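Local atomic coordinates of ectoine dioxygenase (Sphingopyxis alaskensis, PDB entry 4MHR), a protein that catalyses the iron(II)- and 2-oxoglutarate-dependent hydroxylation of L-ectoine to 5-hydroxyectoine, a compatible solute that helps cells survive osmotic stress. Residues Leu127-Lys141 and Arg264-Leu278. Sequence-based numbering, arbitrary orientation.
Sequences LGDEVYIHQSRLNYK and RANAFLVYNAVSNRL
Asn272 and Tyr132 face each other as a hydrogen-bonded antiparallel pair, their side chains running side by side. From Asn272, CB rests 3.7 Å from Tyr132 CE1, and CG lies 4.0 Å from Tyr132 OH. At the tip, ND2 gives one hydrogen to Tyr132 OH (3.0 Å, close to the amide plane) and the other to Asn276 O, while OD1 accepts from Asn276 ND2 on a lone pair. Asparagine suits this place because it donates and accepts at once, tying strand to following turn. Just before strand 131-133, Asp129 reaches across to the same turn: a carboxylate oxygen can take two donors, and OD2 accepts from Ser275 OG at 2.6 Å and Ser275 N at 3.0 Å, from opposite faces of its plane.

Strands 131-141 and 264-273 are neighbours in the major antiparallel sheet of the cupin fold; the corner at His134 interrupts their pairing. One face carries Gln135, which binds L-ectoine, Phe268, close to the iron ligand Asp154, and Lys141, a 2-oxoglutarate-binding residue whose NZ in this apo structure is hydrogen-bonded to Asn256 O and Gly184 O. Gln135 OE1 lies at the in-plane edge of the Phe268 ring, 3.5 Å from CE2, while NE2 bonds to Leu292 O. Arginine offers both characters: Arg137 packs aliphatic CD 3.6 Å from Phe268 CD2 and hydrogen-bonds through NH2 to Ser99 OG.

The other face is apolar around Tyr271: Ile133, flexible enough to lay a methyl on a ring, folds CD1 over it (chi2 -58°), 4.0 Å from its centroid, a CH-pi contact. The Tyr271 hydroxyl is hydrogen-bonded to Ala114 O.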
loop_
_atom_site.group_PDB
_atom_site.type_symbol
_atom_site.label_atom_id
_atom_site.label_comp_id
_atom_site.label_asym_id
_atom_site.label_seq_id
_atom_site.Cartn_x
_atom_site.Cartn_y
_atom_site.Cartn_z
ATOM N N LEU A 127 -4.998 12.095 4.847
ATOM C CA LEU A 127 -6.239 11.488 5.353
ATOM C C LEU A 127 -7.106 12.395 6.289
ATOM O O LEU A 127 -8.272 12.080 6.605
ATOM C CB LEU A 127 -5.943 10.142 5.965
ATOM C CG LEU A 127 -5.215 9.142 5.086
ATOM C CD1 LEU A 127 -4.938 7.812 5.783
ATOM C CD2 LEU A 127 -6.046 8.939 3.839
ATOM N N GLY A 128 -6.591 13.563 6.592
ATOM C CA GLY A 128 -7.262 14.592 7.390
ATOM C C GLY A 128 -7.704 14.070 8.720
ATOM O O GLY A 128 -8.809 14.257 9.060
ATOM N N ASP A 129 -6.870 13.324 9.425
ATOM C CA ASP A 129 -7.328 12.621 10.626
ATOM C C ASP A 129 -6.117 12.027 11.325
ATOM O O ASP A 129 -5.068 11.918 10.752
ATOM C CB ASP A 129 -8.297 11.471 10.238
ATOM C CG ASP A 129 -9.260 11.028 11.400
ATOM O OD1 ASP A 129 -9.112 11.573 12.488
ATOM O OD2 ASP A 129 -10.124 10.131 11.202
ATOM N N GLU A 130 -6.259 11.665 12.589
ATOM C CA GLU A 130 -5.376 10.654 13.178
ATOM C C GLU A 130 -5.490 9.309 12.424
ATOM O O GLU A 130 -6.557 8.960 11.852
ATOM C CB GLU A 130 -5.752 10.470 14.682
ATOM C CG GLU A 130 -5.576 11.773 15.530
ATOM C CD GLU A 130 -4.225 12.413 15.355
ATOM O OE1 GLU A 130 -3.169 11.702 15.219
ATOM O OE2 GLU A 130 -4.204 13.659 15.248
ATOM N N VAL A 131 -4.440 8.519 12.465
ATOM C CA VAL A 131 -4.377 7.290 11.634
ATOM C C VAL A 131 -3.928 6.077 12.435
ATOM O O VAL A 131 -3.342 6.214 13.502
ATOM C CB VAL A 131 -3.359 7.462 10.483
ATOM C CG1 VAL A 131 -3.835 8.498 9.520
ATOM C CG2 VAL A 131 -2.010 7.882 11.010
ATOM N N TYR A 132 -4.177 4.900 11.903
ATOM C CA TYR A 132 -3.652 3.691 12.502
ATOM C C TYR A 132 -3.277 2.763 11.348
ATOM O O TYR A 132 -3.584 3.049 10.153
ATOM C CB TYR A 132 -4.704 3.079 13.456
ATOM C CG TYR A 132 -5.851 2.441 12.712
ATOM C CD1 TYR A 132 -6.891 3.206 12.193
ATOM C CD2 TYR A 132 -5.873 1.109 12.483
ATOM C CE1 TYR A 132 -7.898 2.628 11.505
ATOM C CE2 TYR A 132 -6.916 0.508 11.756
ATOM C CZ TYR A 132 -7.910 1.281 11.291
ATOM O OH TYR A 132 -8.954 0.768 10.556
ATOM N N ILE A 133 -2.538 1.709 11.684
ATOM C CA ILE A 133 -2.060 0.718 10.711
ATOM C C ILE A 133 -3.125 -0.301 10.434
ATOM O O ILE A 133 -3.438 -1.072 11.298
ATOM C CB ILE A 133 -0.742 0.035 11.132
ATOM C CG1 ILE A 133 0.339 1.100 11.366
ATOM C CG2 ILE A 133 -0.292 -0.954 10.047
ATOM C CD1 ILE A 133 0.622 1.978 10.156
ATOM N N HIS A 134 -3.733 -0.258 9.242
ATOM C CA HIS A 134 -4.765 -1.241 8.859
ATOM C C HIS A 134 -4.098 -2.609 8.549
ATOM O O HIS A 134 -4.647 -3.656 8.788
ATOM C CB HIS A 134 -5.558 -0.712 7.647
ATOM C CG HIS A 134 -6.338 -1.748 6.891
ATOM N ND1 HIS A 134 -7.569 -2.226 7.305
ATOM C CD2 HIS A 134 -6.096 -2.328 5.689
ATOM C CE1 HIS A 134 -8.046 -3.062 6.397
ATOM N NE2 HIS A 134 -7.169 -3.146 5.408
ATOM N N GLN A 135 -2.917 -2.573 7.969
ATOM C CA GLN A 135 -2.228 -3.778 7.524
ATOM C C GLN A 135 -0.831 -3.354 7.272
ATOM O O GLN A 135 -0.608 -2.226 6.826
ATOM C CB GLN A 135 -2.819 -4.247 6.201
ATOM C CG GLN A 135 -2.113 -5.456 5.603
ATOM C CD GLN A 135 -2.614 -5.730 4.205
ATOM O OE1 GLN A 135 -1.976 -5.347 3.192
ATOM N NE2 GLN A 135 -3.785 -6.327 4.129
ATOM N N SER A 136 0.120 -4.256 7.453
ATOM C CA SER A 136 1.512 -4.063 7.042
ATOM C C SER A 136 2.089 -5.350 6.472
ATOM O O SER A 136 1.584 -6.461 6.769
ATOM C CB SER A 136 2.367 -3.577 8.184
ATOM O OG SER A 136 2.555 -4.537 9.210
ATOM N N ARG A 137 3.118 -5.239 5.629
ATOM C CA ARG A 137 3.725 -6.480 5.070
ATOM C C ARG A 137 5.120 -6.168 4.702
ATOM O O ARG A 137 5.357 -5.094 4.128
ATOM C CB ARG A 137 3.163 -6.961 3.738
ATOM C CG ARG A 137 1.722 -7.001 3.484
ATOM C CD ARG A 137 1.452 -6.967 1.974
ATOM N NE ARG A 137 1.881 -8.183 1.317
ATOM C CZ ARG A 137 1.136 -8.923 0.487
ATOM N NH1 ARG A 137 -0.116 -8.583 0.178
ATOM N NH2 ARG A 137 1.663 -10.022 -0.043
ATOM N N LEU A 138 6.005 -7.128 4.940
ATOM C CA LEU A 138 7.352 -7.135 4.390
ATOM C C LEU A 138 7.311 -8.129 3.242
ATOM O O LEU A 138 6.912 -9.323 3.390
ATOM C CB LEU A 138 8.409 -7.445 5.416
ATOM C CG LEU A 138 9.823 -7.716 4.842
ATOM C CD1 LEU A 138 10.409 -6.602 4.028
ATOM C CD2 LEU A 138 10.785 -8.136 5.931
ATOM N N ASN A 139 7.627 -7.608 2.065
ATOM C CA ASN A 139 7.598 -8.388 0.822
ATOM C C ASN A 139 8.977 -8.617 0.237
ATOM O O ASN A 139 9.807 -7.695 0.223
ATOM C CB ASN A 139 6.799 -7.665 -0.224
ATOM C CG ASN A 139 5.384 -7.423 0.204
ATOM O OD1 ASN A 139 4.867 -6.280 0.198
ATOM N ND2 ASN A 139 4.729 -8.497 0.585
ATOM N N TYR A 140 9.170 -9.822 -0.300
ATOM C CA TYR A 140 10.393 -10.230 -1.009
ATOM C C TYR A 140 10.021 -11.005 -2.241
ATOM O O TYR A 140 9.288 -12.008 -2.182
ATOM C CB TYR A 140 11.211 -11.111 -0.156
ATOM C CG TYR A 140 12.446 -11.607 -0.850
ATOM C CD1 TYR A 140 12.484 -12.884 -1.474
ATOM C CD2 TYR A 140 13.561 -10.818 -0.899
ATOM C CE1 TYR A 140 13.630 -13.316 -2.098
ATOM C CE2 TYR A 140 14.699 -11.236 -1.532
ATOM C CZ TYR A 140 14.738 -12.467 -2.101
ATOM O OH TYR A 140 15.897 -12.827 -2.682
ATOM N N LYS A 141 10.475 -10.521 -3.377
ATOM C CA LYS A 141 10.125 -11.119 -4.684
ATOM C C LYS A 141 11.498 -11.470 -5.268
ATOM O O LYS A 141 12.285 -10.548 -5.597
ATOM C CB LYS A 141 9.401 -10.101 -5.562
ATOM C CG LYS A 141 9.381 -10.380 -7.071
ATOM C CD LYS A 141 9.108 -9.118 -7.895
ATOM C CE LYS A 141 8.227 -9.400 -9.097
ATOM N NZ LYS A 141 7.395 -8.201 -9.428
ATOM N N ARG A 264 13.297 -7.839 -5.617
ATOM C CA ARG A 264 12.535 -6.674 -5.144
ATOM C C ARG A 264 12.158 -6.922 -3.727
ATOM O O ARG A 264 11.778 -8.055 -3.378
ATOM C CB ARG A 264 11.225 -6.535 -5.908
ATOM C CG ARG A 264 11.354 -5.766 -7.190
ATOM C CD ARG A 264 9.964 -5.476 -7.737
ATOM N NE ARG A 264 9.284 -4.357 -7.057
ATOM C CZ ARG A 264 8.185 -4.431 -6.290
ATOM N NH1 ARG A 264 7.570 -5.587 -6.030
ATOM N NH2 ARG A 264 7.693 -3.308 -5.759
ATOM N N ALA A 265 12.258 -5.886 -2.905
ATOM C CA ALA A 265 11.902 -6.023 -1.509
ATOM C C ALA A 265 11.382 -4.641 -1.022
ATOM O O ALA A 265 11.984 -3.609 -1.303
ATOM C CB ALA A 265 13.129 -6.470 -0.697
ATOM N N ASN A 266 10.282 -4.650 -0.289
ATOM C CA ASN A 266 9.727 -3.458 0.255
ATOM C C ASN A 266 9.006 -3.762 1.513
ATOM O O ASN A 266 8.615 -4.954 1.764
ATOM C CB ASN A 266 8.779 -2.821 -0.741
ATOM C CG ASN A 266 7.469 -3.545 -0.834
ATOM O OD1 ASN A 266 7.434 -4.747 -0.967
ATOM N ND2 ASN A 266 6.381 -2.820 -0.682
ATOM N N ALA A 267 8.888 -2.712 2.331
ATOM C CA ALA A 267 7.986 -2.680 3.456
ATOM C C ALA A 267 6.736 -1.879 3.033
ATOM O O ALA A 267 6.840 -0.721 2.613
ATOM C CB ALA A 267 8.701 -2.024 4.628
ATOM N N PHE A 268 5.566 -2.483 3.161
ATOM C CA PHE A 268 4.304 -1.936 2.743
ATOM C C PHE A 268 3.517 -1.593 4.013
ATOM O O PHE A 268 3.195 -2.496 4.785
ATOM C CB PHE A 268 3.613 -3.008 1.909
ATOM C CG PHE A 268 2.268 -2.656 1.377
ATOM C CD1 PHE A 268 2.143 -1.790 0.290
ATOM C CD2 PHE A 268 1.109 -3.336 1.837
ATOM C CE1 PHE A 268 0.888 -1.522 -0.247
ATOM C CE2 PHE A 268 -0.141 -3.074 1.277
ATOM C CZ PHE A 268 -0.258 -2.142 0.239
ATOM N N LEU A 269 3.183 -0.318 4.199
ATOM C CA LEU A 269 2.408 0.152 5.363
ATOM C C LEU A 269 1.085 0.738 4.902
ATOM O O LEU A 269 1.102 1.620 4.059
ATOM C CB LEU A 269 3.217 1.194 6.102
ATOM C CG LEU A 269 4.606 0.770 6.589
ATOM C CD1 LEU A 269 5.414 1.930 7.128
ATOM C CD2 LEU A 269 4.442 -0.268 7.700
ATOM N N VAL A 270 -0.042 0.232 5.401
ATOM C CA VAL A 270 -1.326 0.796 5.103
ATOM C C VAL A 270 -1.824 1.624 6.276
ATOM O O VAL A 270 -2.102 1.099 7.369
ATOM C CB VAL A 270 -2.366 -0.279 4.725
ATOM C CG1 VAL A 270 -3.708 0.355 4.355
ATOM C CG2 VAL A 270 -1.850 -1.162 3.580
ATOM N N TYR A 271 -2.008 2.920 6.020
ATOM C CA TYR A 271 -2.543 3.880 7.020
ATOM C C TYR A 271 -4.011 4.068 6.731
ATOM O O TYR A 271 -4.416 4.307 5.582
ATOM C CB TYR A 271 -1.772 5.205 6.930
ATOM C CG TYR A 271 -0.331 5.163 7.287
ATOM C CD1 TYR A 271 0.102 5.439 8.605
ATOM C CD2 TYR A 271 0.635 4.830 6.355
ATOM C CE1 TYR A 271 1.476 5.423 8.935
ATOM C CE2 TYR A 271 2.003 4.777 6.696
ATOM C CZ TYR A 271 2.399 5.032 7.997
ATOM O OH TYR A 271 3.721 5.006 8.319
ATOM N N ASN A 272 -4.843 3.929 7.739
ATOM C CA ASN A 272 -6.261 4.259 7.651
ATOM C C ASN A 272 -6.641 5.386 8.646
ATOM O O ASN A 272 -6.080 5.467 9.697
ATOM C CB ASN A 272 -7.117 3.022 7.887
ATOM C CG ASN A 272 -8.603 3.244 7.491
ATOM O OD1 ASN A 272 -8.948 4.047 6.608
ATOM N ND2 ASN A 272 -9.492 2.473 8.113
ATOM N N ALA A 273 -7.600 6.237 8.301
ATOM C CA ALA A 273 -8.078 7.238 9.239
ATOM C C ALA A 273 -8.808 6.494 10.378
ATOM O O ALA A 273 -9.585 5.528 10.129
ATOM C CB ALA A 273 -9.046 8.226 8.539
ATOM N N VAL A 274 -8.576 6.920 11.604
ATOM C CA VAL A 274 -9.326 6.301 12.764
ATOM C C VAL A 274 -10.849 6.414 12.630
ATOM O O VAL A 274 -11.529 5.496 13.018
ATOM C CB VAL A 274 -8.842 6.812 14.149
ATOM C CG1 VAL A 274 -7.368 6.537 14.390
ATOM C CG2 VAL A 274 -9.095 8.322 14.271
ATOM N N SER A 275 -11.362 7.481 12.007
ATOM C CA SER A 275 -12.779 7.655 11.689
ATOM C C SER A 275 -13.310 6.747 10.532
ATOM O O SER A 275 -14.495 6.572 10.365
ATOM C CB SER A 275 -13.093 9.158 11.384
ATOM O OG SER A 275 -12.429 9.598 10.216
ATOM N N ASN A 276 -12.443 6.113 9.770
ATOM C CA ASN A 276 -12.873 5.174 8.716
ATOM C C ASN A 276 -12.741 3.721 9.167
ATOM O O ASN A 276 -12.338 2.856 8.404
ATOM C CB ASN A 276 -11.960 5.422 7.519
ATOM C CG ASN A 276 -12.455 4.762 6.254
ATOM O OD1 ASN A 276 -13.645 4.676 5.999
ATOM N ND2 ASN A 276 -11.518 4.296 5.428
ATOM N N ARG A 277 -12.973 3.464 10.454
ATOM C CA ARG A 277 -12.669 2.159 11.056
ATOM C C ARG A 277 -13.625 1.118 10.468
ATOM O O ARG A 277 -14.687 1.425 10.018
ATOM C CB ARG A 277 -12.743 2.192 12.597
ATOM C CG ARG A 277 -14.130 1.900 13.140
ATOM C CD ARG A 277 -14.397 2.466 14.540
ATOM N NE ARG A 277 -15.028 1.475 15.423
ATOM C CZ ARG A 277 -16.191 0.857 15.193
ATOM N NH1 ARG A 277 -16.911 1.103 14.098
ATOM N NH2 ARG A 277 -16.641 -0.032 16.069
ATOM N N LEU A 278 -13.202 -0.133 10.473
ATOM C CA LEU A 278 -13.874 -1.154 9.718
ATOM C C LEU A 278 -15.287 -1.453 10.297
ATOM O O LEU A 278 -15.502 -1.427 11.514
ATOM C CB LEU A 278 -13.014 -2.385 9.754
ATOM C CG LEU A 278 -12.020 -2.695 8.658
ATOM C CD1 LEU A 278 -11.494 -1.486 7.904
ATOM C CD2 LEU A 278 -10.938 -3.594 9.224
HETATM O O HOH W 1 -11.020 -1.250 12.448
#